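Local coordinates for glycoside Hydrolase (Bacteroides uniformis, PDB 5T9X), which probably hydrolyses agarose-type galactans as a family 16 glycoside hydrolase of a human gut symbiont's agarose-degrading pathway, at residues His252-Asn263 with Tyr267-Gly278. Sequence-based numbering, arbitrary orientation.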
loop_
_atom_site.group_PDB
_atom_site.type_symbol
_atom_site.label_atom_id
_atom_site.label_comp_id
_atom_site.label_asym_id
_atom_site.label_seq_id
_atom_site.Cartn_x
_atom_site.Cartn_y
_atom_site.Cartn_z
ATOM N N HIS A 252 1.298 -3.921 12.480
ATOM C CA HIS A 252 2.028 -5.094 11.961
ATOM C C HIS A 252 3.078 -4.626 10.971
ATOM O O HIS A 252 2.876 -3.624 10.278
ATOM C CB HIS A 252 1.079 -6.090 11.292
ATOM C CG HIS A 252 0.186 -6.785 12.247
ATOM N ND1 HIS A 252 0.546 -7.954 12.886
ATOM C CD2 HIS A 252 -1.054 -6.476 12.695
ATOM C CE1 HIS A 252 -0.437 -8.348 13.676
ATOM N NE2 HIS A 252 -1.419 -7.468 13.579
ATOM N N ARG A 253 4.198 -5.337 10.947
ATOM C CA ARG A 253 5.190 -5.180 9.917
ATOM C C ARG A 253 4.789 -6.004 8.691
ATOM O O ARG A 253 4.553 -7.200 8.796
ATOM C CB ARG A 253 6.540 -5.683 10.397
ATOM C CG ARG A 253 7.275 -4.813 11.413
ATOM C CD ARG A 253 8.497 -5.600 11.875
ATOM N NE ARG A 253 8.080 -6.656 12.782
ATOM C CZ ARG A 253 8.725 -7.791 13.035
ATOM N NH1 ARG A 253 9.850 -8.111 12.427
ATOM N NH2 ARG A 253 8.201 -8.625 13.923
ATOM N N VAL A 254 4.720 -5.360 7.534
ATOM C CA VAL A 254 4.660 -6.040 6.252
ATOM C C VAL A 254 5.716 -5.435 5.340
ATOM O O VAL A 254 5.749 -4.224 5.146
ATOM C CB VAL A 254 3.308 -5.856 5.554
ATOM C CG1 VAL A 254 3.211 -6.807 4.350
ATOM C CG2 VAL A 254 2.177 -6.057 6.550
ATOM N N GLY A 255 6.571 -6.277 4.777
ATOM C CA GLY A 255 7.583 -5.830 3.824
ATOM C C GLY A 255 7.779 -6.764 2.642
ATOM O O GLY A 255 7.286 -7.907 2.634
ATOM N N VAL A 256 8.517 -6.262 1.648
ATOM C CA VAL A 256 8.893 -7.052 0.504
ATOM C C VAL A 256 10.383 -6.895 0.238
ATOM O O VAL A 256 10.936 -5.794 0.328
ATOM C CB VAL A 256 8.032 -6.732 -0.763
ATOM C CG1 VAL A 256 8.259 -5.322 -1.272
ATOM C CG2 VAL A 256 8.326 -7.718 -1.862
ATOM N N TYR A 257 11.017 -8.026 -0.050
ATOM C CA TYR A 257 12.329 -8.048 -0.615
ATOM C C TYR A 257 12.160 -8.197 -2.128
ATOM O O TYR A 257 11.816 -9.269 -2.636
ATOM C CB TYR A 257 13.147 -9.194 -0.023
ATOM C CG TYR A 257 14.608 -9.260 -0.430
ATOM C CD1 TYR A 257 15.268 -8.169 -0.975
ATOM C CD2 TYR A 257 15.339 -10.398 -0.200
ATOM C CE1 TYR A 257 16.601 -8.241 -1.334
ATOM C CE2 TYR A 257 16.683 -10.478 -0.555
ATOM C CZ TYR A 257 17.300 -9.390 -1.116
ATOM O OH TYR A 257 18.624 -9.418 -1.483
ATOM N N TRP A 258 12.342 -7.071 -2.806
ATOM C CA TRP A 258 12.431 -7.012 -4.236
ATOM C C TRP A 258 13.875 -7.324 -4.560
ATOM O O TRP A 258 14.731 -6.437 -4.571
ATOM C CB TRP A 258 12.040 -5.600 -4.704
ATOM C CG TRP A 258 12.072 -5.378 -6.158
ATOM C CD1 TRP A 258 12.205 -6.315 -7.143
ATOM C CD2 TRP A 258 11.911 -4.136 -6.814
ATOM N NE1 TRP A 258 12.186 -5.713 -8.366
ATOM C CE2 TRP A 258 11.988 -4.376 -8.193
ATOM C CE3 TRP A 258 11.705 -2.834 -6.369
ATOM C CZ2 TRP A 258 11.900 -3.373 -9.118
ATOM C CZ3 TRP A 258 11.608 -1.832 -7.282
ATOM C CH2 TRP A 258 11.704 -2.098 -8.641
ATOM N N LYS A 259 14.147 -8.581 -4.847
ATOM C CA LYS A 259 15.514 -9.053 -4.942
ATOM C C LYS A 259 16.120 -8.853 -6.346
ATOM O O LYS A 259 17.253 -8.429 -6.487
ATOM C CB LYS A 259 15.545 -10.519 -4.497
ATOM C CG LYS A 259 16.907 -11.137 -4.522
ATOM C CD LYS A 259 16.899 -12.511 -3.870
ATOM C CE LYS A 259 18.237 -13.183 -4.182
ATOM N NZ LYS A 259 18.396 -14.440 -3.418
ATOM N N ASP A 260 15.375 -9.211 -7.375
ATOM C CA ASP A 260 15.768 -8.981 -8.762
ATOM C C ASP A 260 14.473 -8.935 -9.598
ATOM O O ASP A 260 13.397 -9.029 -9.026
ATOM C CB ASP A 260 16.795 -10.030 -9.200
ATOM C CG ASP A 260 16.242 -11.417 -9.219
ATOM O OD1 ASP A 260 15.148 -11.628 -9.777
ATOM O OD2 ASP A 260 16.918 -12.327 -8.689
ATOM N N PRO A 261 14.553 -8.782 -10.932
ATOM C CA PRO A 261 13.270 -8.637 -11.655
ATOM C C PRO A 261 12.337 -9.848 -11.705
ATOM O O PRO A 261 11.192 -9.691 -12.123
ATOM C CB PRO A 261 13.707 -8.244 -13.074
ATOM C CG PRO A 261 15.076 -7.661 -12.904
ATOM C CD PRO A 261 15.696 -8.506 -11.826
ATOM N N PHE A 262 12.813 -11.019 -11.280
ATOM C CA PHE A 262 11.997 -12.216 -11.182
ATOM C C PHE A 262 11.907 -12.809 -9.775
ATOM O O PHE A 262 11.568 -13.967 -9.640
ATOM C CB PHE A 262 12.510 -13.241 -12.203
ATOM C CG PHE A 262 12.355 -12.771 -13.618
ATOM C CD1 PHE A 262 11.119 -12.801 -14.229
ATOM C CD2 PHE A 262 13.426 -12.201 -14.306
ATOM C CE1 PHE A 262 10.939 -12.314 -15.514
ATOM C CE2 PHE A 262 13.263 -11.713 -15.593
ATOM C CZ PHE A 262 12.014 -11.776 -16.198
ATOM N N ASN A 263 12.176 -12.018 -8.729
ATOM C CA ASN A 263 12.093 -12.503 -7.360
ATOM C C ASN A 263 11.611 -11.452 -6.373
ATOM O O ASN A 263 12.291 -10.461 -6.131
ATOM C CB ASN A 263 13.427 -13.071 -6.895
ATOM C CG ASN A 263 13.719 -14.446 -7.505
ATOM O OD1 ASN A 263 13.134 -15.470 -7.109
ATOM N ND2 ASN A 263 14.605 -14.466 -8.511
ATOM N N TYR A 267 7.227 -10.503 3.652
ATOM C CA TYR A 267 7.467 -10.770 5.072
ATOM C C TYR A 267 6.392 -10.121 5.927
ATOM O O TYR A 267 6.140 -8.942 5.825
ATOM C CB TYR A 267 8.856 -10.286 5.491
ATOM C CG TYR A 267 9.971 -11.074 4.848
ATOM C CD1 TYR A 267 10.577 -12.127 5.523
ATOM C CD2 TYR A 267 10.418 -10.767 3.557
ATOM C CE1 TYR A 267 11.620 -12.859 4.940
ATOM C CE2 TYR A 267 11.441 -11.492 2.955
ATOM C CZ TYR A 267 12.033 -12.550 3.656
ATOM O OH TYR A 267 13.037 -13.299 3.082
ATOM N N VAL A 268 5.739 -10.907 6.768
ATOM C CA VAL A 268 4.726 -10.387 7.694
ATOM C C VAL A 268 5.226 -10.688 9.100
ATOM O O VAL A 268 5.534 -11.853 9.435
ATOM C CB VAL A 268 3.355 -11.007 7.450
ATOM C CG1 VAL A 268 2.357 -10.556 8.501
ATOM C CG2 VAL A 268 2.867 -10.615 6.068
ATOM N N ASP A 269 5.364 -9.616 9.883
ATOM C CA ASP A 269 5.947 -9.665 11.220
ATOM C C ASP A 269 7.230 -10.506 11.243
ATOM O O ASP A 269 7.378 -11.373 12.072
ATOM C CB ASP A 269 4.903 -10.144 12.240
ATOM C CG ASP A 269 3.713 -9.153 12.404
ATOM O OD1 ASP A 269 3.889 -7.888 12.386
ATOM O OD2 ASP A 269 2.564 -9.647 12.584
ATOM N N GLY A 270 8.141 -10.244 10.303
ATOM C CA GLY A 270 9.454 -10.878 10.260
ATOM C C GLY A 270 9.519 -12.299 9.703
ATOM O O GLY A 270 10.595 -12.879 9.634
ATOM N N LYS A 271 8.381 -12.859 9.296
ATOM C CA LYS A 271 8.320 -14.223 8.814
ATOM C C LYS A 271 8.084 -14.168 7.302
ATOM O O LYS A 271 7.260 -13.387 6.809
ATOM C CB LYS A 271 7.202 -14.979 9.515
ATOM C CG LYS A 271 7.357 -16.491 9.435
ATOM C CD LYS A 271 6.038 -17.245 9.161
ATOM C CE LYS A 271 6.280 -18.731 8.859
ATOM N NZ LYS A 271 5.211 -19.315 7.996
ATOM N N MET A 272 8.815 -14.991 6.572
ATOM C CA MET A 272 8.661 -15.062 5.134
ATOM C C MET A 272 7.409 -15.900 4.823
ATOM O O MET A 272 7.396 -17.100 5.088
ATOM C CB MET A 272 9.965 -15.592 4.542
ATOM C CG MET A 272 9.961 -16.358 3.246
ATOM S SD MET A 272 9.064 -15.739 1.811
ATOM C CE MET A 272 8.498 -17.372 1.297
ATOM N N VAL A 273 6.357 -15.254 4.299
ATOM C CA VAL A 273 5.045 -15.915 4.093
ATOM C C VAL A 273 4.646 -16.125 2.640
ATOM O O VAL A 273 3.645 -16.759 2.395
ATOM C CB VAL A 273 3.841 -15.167 4.754
ATOM C CG1 VAL A 273 3.996 -15.076 6.267
ATOM C CG2 VAL A 273 3.617 -13.790 4.136
ATOM N N ARG A 274 5.356 -15.530 1.687
ATOM C CA ARG A 274 5.066 -15.728 0.277
ATOM C C ARG A 274 6.235 -15.382 -0.623
ATOM O O ARG A 274 6.712 -14.237 -0.630
ATOM C CB ARG A 274 3.876 -14.889 -0.160
ATOM C CG ARG A 274 3.518 -15.134 -1.624
ATOM C CD ARG A 274 2.150 -14.589 -1.907
ATOM N NE ARG A 274 1.808 -14.539 -3.323
ATOM C CZ ARG A 274 1.443 -15.576 -4.070
ATOM N NH1 ARG A 274 1.374 -16.809 -3.554
ATOM N NH2 ARG A 274 1.140 -15.361 -5.353
ATOM N N ARG A 275 6.637 -16.353 -1.434
ATOM C CA ARG A 275 7.712 -16.172 -2.393
ATOM C C ARG A 275 7.128 -16.152 -3.790
ATOM O O ARG A 275 6.414 -17.089 -4.174
ATOM C CB ARG A 275 8.721 -17.320 -2.258
ATOM C CG ARG A 275 9.719 -17.439 -3.416
ATOM C CD ARG A 275 11.075 -18.002 -2.987
ATOM N NE ARG A 275 10.871 -19.081 -2.019
ATOM C CZ ARG A 275 11.328 -19.107 -0.768
ATOM N NH1 ARG A 275 12.106 -18.134 -0.266
ATOM N NH2 ARG A 275 11.005 -20.146 -0.015
ATOM N N VAL A 276 7.466 -15.121 -4.559
ATOM C CA VAL A 276 7.022 -15.011 -5.951
ATOM C C VAL A 276 8.269 -15.001 -6.858
ATOM O O VAL A 276 8.999 -14.006 -6.959
ATOM C CB VAL A 276 6.135 -13.773 -6.110
ATOM C CG1 VAL A 276 5.799 -13.506 -7.563
ATOM C CG2 VAL A 276 4.857 -13.923 -5.282
ATOM N N SER A 277 8.511 -16.143 -7.493
ATOM C CA SER A 277 9.777 -16.422 -8.188
ATOM C C SER A 277 9.572 -17.068 -9.569
ATOM O O SER A 277 8.879 -18.095 -9.693
ATOM C CB SER A 277 10.606 -17.378 -7.326
ATOM O OG SER A 277 11.894 -17.562 -7.876
ATOM N N GLY A 278 10.178 -16.467 -10.590
ATOM C CA GLY A 278 10.166 -17.015 -11.929
ATOM C C GLY A 278 9.136 -16.371 -12.830
ATOM O O GLY A 278 8.089 -15.888 -12.376
HETATM O O HOH W 1 5.542 -6.977 14.121
#
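Asp-269, at the second position (i+1) of the type I' turn from Val-268 to Lys-271, reaches back with its carboxylate to His-252 and Arg-253. Its backbone N donates to Arg-253 O (2.8 Å). With chi1 at -65°, CG lies beside that N, which carries the side chain back over the neighbouring strand: CB approaches Arg-253 NH2, CG faces the imidazole edge, and the two oxygens divide the work. OD1 accepts from Arg-253 N nearly head-on and also takes a hydrogen bond from a water, which in turn accepts from Arg-253 NE. OD2 offers its syn lone pair to His-252 ND1 (2.7 Å, N-H...O 162°); OD2 lies in the ring plane, although ring and carboxylate planes are 37° apart. Three donors thus fix the carboxylate's rotation.

The Arg-253 guanidinium lays one face over the Asp-269–Gly-270 peptide, with Asp-269 C 3.3 Å above its plane. Next along, Gly-255 and Tyr-267 form a hydrogen-bonded antiparallel pair, and Tyr-267 CE2 packs against Tyr-257 CB.

At the far end Asn-263 and Ser-277 form a non-hydrogen-bonded antiparallel pair (CA to CA 4.6 Å), flanked by the bond from Gly-278 N to Phe-262 O (3.0 Å). A side-chain link, Ser-277 OG to Asn-263 OD1 (2.5 Å), joins the same two residues. Asn-263 ND2 straddles both oxygens of Asp-260, whose OD1 also accepts from Phe-262 N in an Asx turn. A leucine in place of Asn-263 would probably leave Ser-277 OG without this acceptor and the Asp-260 carboxylate freer to turn.

Since 263-268 is antiparallel to both flanking strands, the arrangement is a three-stranded beta meander; strand 162-169 continues the sheet beyond 252-260, consistent with the beta-jelly-roll sandwich of family 16 glycoside hydrolases.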